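Local coordinates for lipoprotein (PDB 4QHQ) that binds methionine between its two lobes and probably delivers it, as a substrate-binding lipoprotein, to an ABC transporter for uptake, at residues I83-K88 / A187-S192; K101-N106 / D167-N172. All blocks are in the same frame, centred on the assembly; numbering follows the deposited sequence.

Overall arrangement
Both contacts belong to one mixed sheet of five strands, ordered 150-154, 101-105, 168-171, 84-86 and 189-190, in one lobe of a periplasmic-binding-protein fold. Contact 1 joins 83-88 to 187-192 at one border of this sheet, and contact 2 joins 101-106 to 167-172 nearer its middle; their centres lie about 10 Å apart. Along the chain both segments of contact 2 fall between those of contact 1, and strand 168-171 sits directly beside strand 84-86, where Tyr86 N lies 2.8 Å from Ala169 O. The two contacts thus span four adjacent strands, and their Ile83 and Asn172 ends lie toward the bound methionine.

Contact 1: I83-K88 / A187-S192; sequences IGVYSK and AIALES
Ile83 and Glu191 grip each other twice, once through backbone and once through a side chain. Glu191 N donates to Ile83 O at 3.0 Å, almost in line with the carbonyl, while Ile83 N returns a bond of 3.1 Å to Glu191 OE1, which it meets from above the carboxylate, 59° out of its plane. CG of Glu191 is anti to the backbone N (chi1 -175°) and the chain runs extended beyond it, which carries the carboxylate alongside Ile83, OE1 to its N and OE2 3.6 Å from Ile83 CG2. Further along, Val85 is bonded through both its backbone N and its backbone O: Val85 N donates to Ala189 O, and Val85 O accepts a bond of 2.7 Å from Ile188 N. Val85 spreads its methyls over two neighbours, CG1 against Ile188 CG1 at 3.8 Å and CG2 toward the methyl of Ala189. Gly84, with no side chain, lets Leu190 CD1 come to 3.8 Å from its CA. The Tyr86 ring meets the methyl of Ala187 obliquely, Tyr86 CE2 to Ala187 CB at 3.8 Å.

In the second shell, Arg113 forms a salt bridge with Glu191 OE1, so that this oxygen has two partners and the carboxylate is probably kept ionised. Arg113 also belongs to the methionine pocket, which links this sheet border to the ligand site. Strand 189-190 is the outermost strand on this side of the sheet and pairs antiparallel with 84-86; strand 168-171 flanks 84-86 on its other side, and helix 108-120 covers Ile83 and Val85 through Leu117.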
loop_
_atom_site.group_PDB
_atom_site.type_symbol
_atom_site.label_atom_id
_atom_site.label_comp_id
_atom_site.label_asym_id
_atom_site.label_seq_id
_atom_site.Cartn_x
_atom_site.Cartn_y
_atom_site.Cartn_z
ATOM N N ILE A 83 1.313 7.578 2.178
ATOM C CA ILE A 83 0.390 7.812 1.087
ATOM C C ILE A 83 0.253 9.313 0.846
ATOM O O ILE A 83 0.265 10.124 1.784
ATOM C CB ILE A 83 -0.966 7.121 1.347
ATOM C CG1 ILE A 83 -1.786 7.011 0.058
ATOM C CG2 ILE A 83 -1.733 7.757 2.474
ATOM C CD1 ILE A 83 -2.912 5.978 0.146
ATOM N N GLY A 84 0.153 9.674 -0.421
ATOM C CA GLY A 84 0.073 11.077 -0.780
ATOM C C GLY A 84 -1.234 11.484 -1.414
ATOM O O GLY A 84 -2.023 10.635 -1.884
ATOM N N VAL A 85 -1.451 12.795 -1.424
ATOM C CA VAL A 85 -2.540 13.422 -2.156
ATOM C C VAL A 85 -1.919 14.084 -3.379
ATOM O O VAL A 85 -0.911 14.809 -3.263
ATOM C CB VAL A 85 -3.219 14.505 -1.308
ATOM C CG1 VAL A 85 -4.375 15.124 -2.066
ATOM C CG2 VAL A 85 -3.715 13.933 0.008
ATOM N N TYR A 86 -2.542 13.863 -4.537
ATOM C CA TYR A 86 -2.025 14.334 -5.815
ATOM C C TYR A 86 -3.080 15.157 -6.518
ATOM O O TYR A 86 -4.271 14.954 -6.318
ATOM C CB TYR A 86 -1.606 13.164 -6.715
ATOM C CG TYR A 86 -0.545 12.325 -6.075
ATOM C CD1 TYR A 86 -0.882 11.298 -5.215
ATOM C CD2 TYR A 86 0.800 12.609 -6.275
ATOM C CE1 TYR A 86 0.091 10.545 -4.582
ATOM C CE2 TYR A 86 1.775 11.880 -5.654
ATOM C CZ TYR A 86 1.418 10.837 -4.818
ATOM O OH TYR A 86 2.402 10.110 -4.200
ATOM N N SER A 87 -2.625 16.105 -7.326
ATOM C CA SER A 87 -3.528 16.955 -8.079
ATOM C C SER A 87 -2.835 17.488 -9.309
ATOM O O SER A 87 -1.665 17.860 -9.271
ATOM C CB SER A 87 -4.024 18.109 -7.217
ATOM O OG SER A 87 -4.899 18.941 -7.963
ATOM N N LYS A 88 -3.579 17.535 -10.405
ATOM C CA LYS A 88 -3.101 18.159 -11.626
ATOM C C LYS A 88 -3.610 19.579 -11.716
ATOM O O LYS A 88 -3.320 20.267 -12.687
ATOM C CB LYS A 88 -3.616 17.397 -12.851
ATOM C CG LYS A 88 -3.071 15.994 -12.994
ATOM C CD LYS A 88 -1.573 16.008 -13.209
ATOM C CE LYS A 88 -1.018 14.593 -13.266
ATOM N NZ LYS A 88 0.471 14.571 -13.176
ATOM N N ALA A 187 3.396 15.195 -4.570
ATOM C CA ALA A 187 2.269 15.161 -3.649
ATOM C C ALA A 187 2.059 16.525 -3.012
ATOM O O ALA A 187 3.015 17.225 -2.673
ATOM C CB ALA A 187 2.472 14.082 -2.579
ATOM N N ILE A 188 0.795 16.896 -2.863
ATOM C CA ILE A 188 0.447 18.155 -2.234
ATOM C C ILE A 188 0.204 18.000 -0.737
ATOM O O ILE A 188 0.093 18.990 -0.012
ATOM C CB ILE A 188 -0.739 18.850 -2.928
ATOM C CG1 ILE A 188 -2.037 18.062 -2.741
ATOM C CG2 ILE A 188 -0.429 19.066 -4.411
ATOM C CD1 ILE A 188 -3.245 18.818 -3.315
ATOM N N ALA A 189 0.166 16.751 -0.279
ATOM C CA ALA A 189 0.132 16.425 1.143
ATOM C C ALA A 189 0.605 14.998 1.287
ATOM O O ALA A 189 0.453 14.182 0.371
ATOM C CB ALA A 189 -1.268 16.563 1.704
ATOM N N LEU A 190 1.166 14.686 2.445
ATOM C CA LEU A 190 1.744 13.370 2.660
ATOM C C LEU A 190 1.499 12.881 4.082
ATOM O O LEU A 190 1.622 13.627 5.053
ATOM C CB LEU A 190 3.251 13.407 2.384
ATOM C CG LEU A 190 3.967 12.111 2.015
ATOM C CD1 LEU A 190 3.519 11.626 0.639
ATOM C CD2 LEU A 190 5.477 12.313 2.055
ATOM N N GLU A 191 1.159 11.601 4.177
ATOM C CA GLU A 191 0.997 10.908 5.449
ATOM C C GLU A 191 2.322 10.862 6.205
ATOM O O GLU A 191 3.400 10.895 5.598
ATOM C CB GLU A 191 0.550 9.492 5.130
ATOM C CG GLU A 191 0.195 8.585 6.268
ATOM C CD GLU A 191 -0.140 7.206 5.720
ATOM O OE1 GLU A 191 0.743 6.608 5.062
ATOM O OE2 GLU A 191 -1.285 6.738 5.907
ATOM N N SER A 192 2.241 10.772 7.527
ATOM C CA SER A 192 3.434 10.643 8.356
ATOM C C SER A 192 4.013 9.239 8.299
ATOM O O SER A 192 3.290 8.267 8.109
ATOM C CB SER A 192 3.104 10.957 9.808
ATOM O OG SER A 192 4.276 10.909 10.608
#

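Contact 2: K101-N106 / D167-N172; sequences KLAVPN and DAAVIN. With MET (methionine), chain B.
Val104 and Val170 run alongside each other with their methyls turned to the same helix, Val104 CG1 reaching Val170 CG2 at 4.1 Å; both also touch Ala114 of helix 108-120. On that same face Leu102 reaches toward the neighbouring strand, its CG beside the backbone N (chi1 -57°), and lays CD2 against the methyl of Ala168 at 3.6 Å. Ala103 and Ala169 turn their methyls to the opposite face, where Leu159 and Leu154 pack on Ala103. These are parallel neighbours, 10° apart in direction, in the central sheet of one lobe of a periplasmic-binding-protein fold, with strand 150-154 on the other side of 101-105. Both backbone polar atoms of Ala103 are used: N donates to Ala168 O, and O receives Val170 N at 2.9 Å. At the start of the strands Asp167 takes over, OD2 accepting Lys101 N at 2.8 Å on its anti side, 23° out of the carboxylate plane, while Asp167 N bonds Lys101 O. At the far end the Pro105 ring lies at a slant to Asn172 and sets CD 3.4 Å from Val170 O, a buried oxygen without a hydrogen-bond partner. Asn172, just before helix 173-178, lines the methionine pocket with Asn110 and Arg113.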
loop_
_atom_site.group_PDB
_atom_site.type_symbol
_atom_site.label_atom_id
_atom_site.label_comp_id
_atom_site.label_asym_id
_atom_site.label_seq_id
_atom_site.Cartn_x
_atom_site.Cartn_y
_atom_site.Cartn_z
ATOM N N LYS A 101 -14.068 17.879 -6.421
ATOM C CA LYS A 101 -14.141 16.430 -6.563
ATOM C C LYS A 101 -12.841 15.801 -6.089
ATOM O O LYS A 101 -11.769 16.168 -6.566
ATOM C CB LYS A 101 -14.333 16.060 -8.031
ATOM C CG LYS A 101 -15.740 16.253 -8.570
ATOM C CD LYS A 101 -15.845 15.725 -10.003
ATOM C CE LYS A 101 -15.358 14.279 -10.110
ATOM N NZ LYS A 101 -15.415 13.765 -11.516
ATOM N N LEU A 102 -12.936 14.864 -5.151
ATOM C CA LEU A 102 -11.779 14.085 -4.725
ATOM C C LEU A 102 -12.029 12.618 -5.024
ATOM O O LEU A 102 -13.172 12.192 -5.192
ATOM C CB LEU A 102 -11.521 14.243 -3.226
ATOM C CG LEU A 102 -11.293 15.644 -2.667
ATOM C CD1 LEU A 102 -10.739 15.577 -1.250
ATOM C CD2 LEU A 102 -10.366 16.423 -3.569
ATOM N N ALA A 103 -10.957 11.852 -5.106
ATOM C CA ALA A 103 -11.070 10.415 -5.260
ATOM C C ALA A 103 -10.164 9.737 -4.241
ATOM O O ALA A 103 -9.050 10.205 -3.982
ATOM C CB ALA A 103 -10.708 10.003 -6.675
ATOM N N VAL A 104 -10.680 8.670 -3.634
ATOM C CA VAL A 104 -9.919 7.861 -2.682
ATOM C C VAL A 104 -10.090 6.371 -3.012
ATOM O O VAL A 104 -11.034 5.999 -3.721
ATOM C CB VAL A 104 -10.368 8.122 -1.215
ATOM C CG1 VAL A 104 -10.143 9.583 -0.829
ATOM C CG2 VAL A 104 -11.813 7.712 -1.000
ATOM N N PRO A 105 -9.180 5.511 -2.505
ATOM C CA PRO A 105 -9.370 4.070 -2.688
ATOM C C PRO A 105 -10.681 3.565 -2.082
ATOM O O PRO A 105 -11.241 4.198 -1.187
ATOM C CB PRO A 105 -8.185 3.466 -1.928
ATOM C CG PRO A 105 -7.127 4.540 -1.930
ATOM C CD PRO A 105 -7.939 5.803 -1.763
ATOM N N ASN A 106 -11.162 2.427 -2.577
ATOM C CA ASN A 106 -12.449 1.890 -2.139
ATOM C C ASN A 106 -12.397 0.577 -1.352
ATOM O O ASN A 106 -13.441 -0.010 -1.066
ATOM C CB ASN A 106 -13.414 1.723 -3.326
ATOM C CG ASN A 106 -12.961 0.675 -4.319
ATOM O OD1 ASN A 106 -11.955 -0.000 -4.120
ATOM N ND2 ASN A 106 -13.746 0.497 -5.382
ATOM N N ASP A 167 -10.284 16.934 -8.672
ATOM C CA ASP A 167 -9.468 18.031 -8.167
ATOM C C ASP A 167 -8.286 17.562 -7.324
ATOM O O ASP A 167 -7.262 18.242 -7.259
ATOM C CB ASP A 167 -10.347 19.041 -7.442
ATOM C CG ASP A 167 -11.387 19.620 -8.360
ATOM O OD1 ASP A 167 -10.990 20.059 -9.459
ATOM O OD2 ASP A 167 -12.587 19.589 -8.018
ATOM N N ALA A 168 -8.415 16.388 -6.709
ATOM C CA ALA A 168 -7.301 15.752 -6.028
ATOM C C ALA A 168 -7.641 14.285 -5.813
ATOM O O ALA A 168 -8.806 13.900 -5.822
ATOM C CB ALA A 168 -6.999 16.436 -4.696
ATOM N N ALA A 169 -6.615 13.468 -5.615
ATOM C CA ALA A 169 -6.824 12.060 -5.306
ATOM C C ALA A 169 -5.794 11.593 -4.303
ATOM O O ALA A 169 -4.650 12.031 -4.340
ATOM C CB ALA A 169 -6.736 11.207 -6.561
ATOM N N VAL A 170 -6.211 10.708 -3.409
ATOM C CA VAL A 170 -5.280 10.067 -2.486
ATOM C C VAL A 170 -4.896 8.733 -3.122
ATOM O O VAL A 170 -5.769 7.896 -3.390
ATOM C CB VAL A 170 -5.910 9.839 -1.110
ATOM C CG1 VAL A 170 -4.888 9.167 -0.180
ATOM C CG2 VAL A 170 -6.404 11.155 -0.519
ATOM N N ILE A 171 -3.607 8.550 -3.400
ATOM C CA ILE A 171 -3.151 7.422 -4.220
ATOM C C ILE A 171 -2.021 6.669 -3.544
ATOM O O ILE A 171 -1.030 7.271 -3.127
ATOM C CB ILE A 171 -2.653 7.894 -5.609
ATOM C CG1 ILE A 171 -3.705 8.767 -6.302
ATOM C CG2 ILE A 171 -2.283 6.706 -6.507
ATOM C CD1 ILE A 171 -3.284 9.227 -7.694
ATOM N N ASN A 172 -2.202 5.358 -3.403
ATOM C CA ASN A 172 -1.147 4.484 -2.876
ATOM C C ASN A 172 0.154 4.648 -3.636
ATOM O O ASN A 172 0.179 4.742 -4.856
ATOM C CB ASN A 172 -1.575 3.017 -2.905
ATOM C CG ASN A 172 -2.703 2.713 -1.945
ATOM O OD1 ASN A 172 -2.477 2.347 -0.774
ATOM N ND2 ASN A 172 -3.920 2.845 -2.429
HETATM N N MET B . 2.144 -0.767 -1.054
HETATM C CA MET B . 0.819 -0.294 -0.649
HETATM C C MET B . 0.931 0.826 0.360
HETATM O O MET B . 1.778 0.750 1.243
HETATM C CB MET B . 0.017 -1.464 -0.067
HETATM C CG MET B . -1.418 -1.094 0.353
HETATM S SD MET B . -2.297 -2.491 1.087
HETATM C CE MET B . -2.473 -3.587 -0.324
HETATM O OXT MET B . 0.200 1.829 0.292
#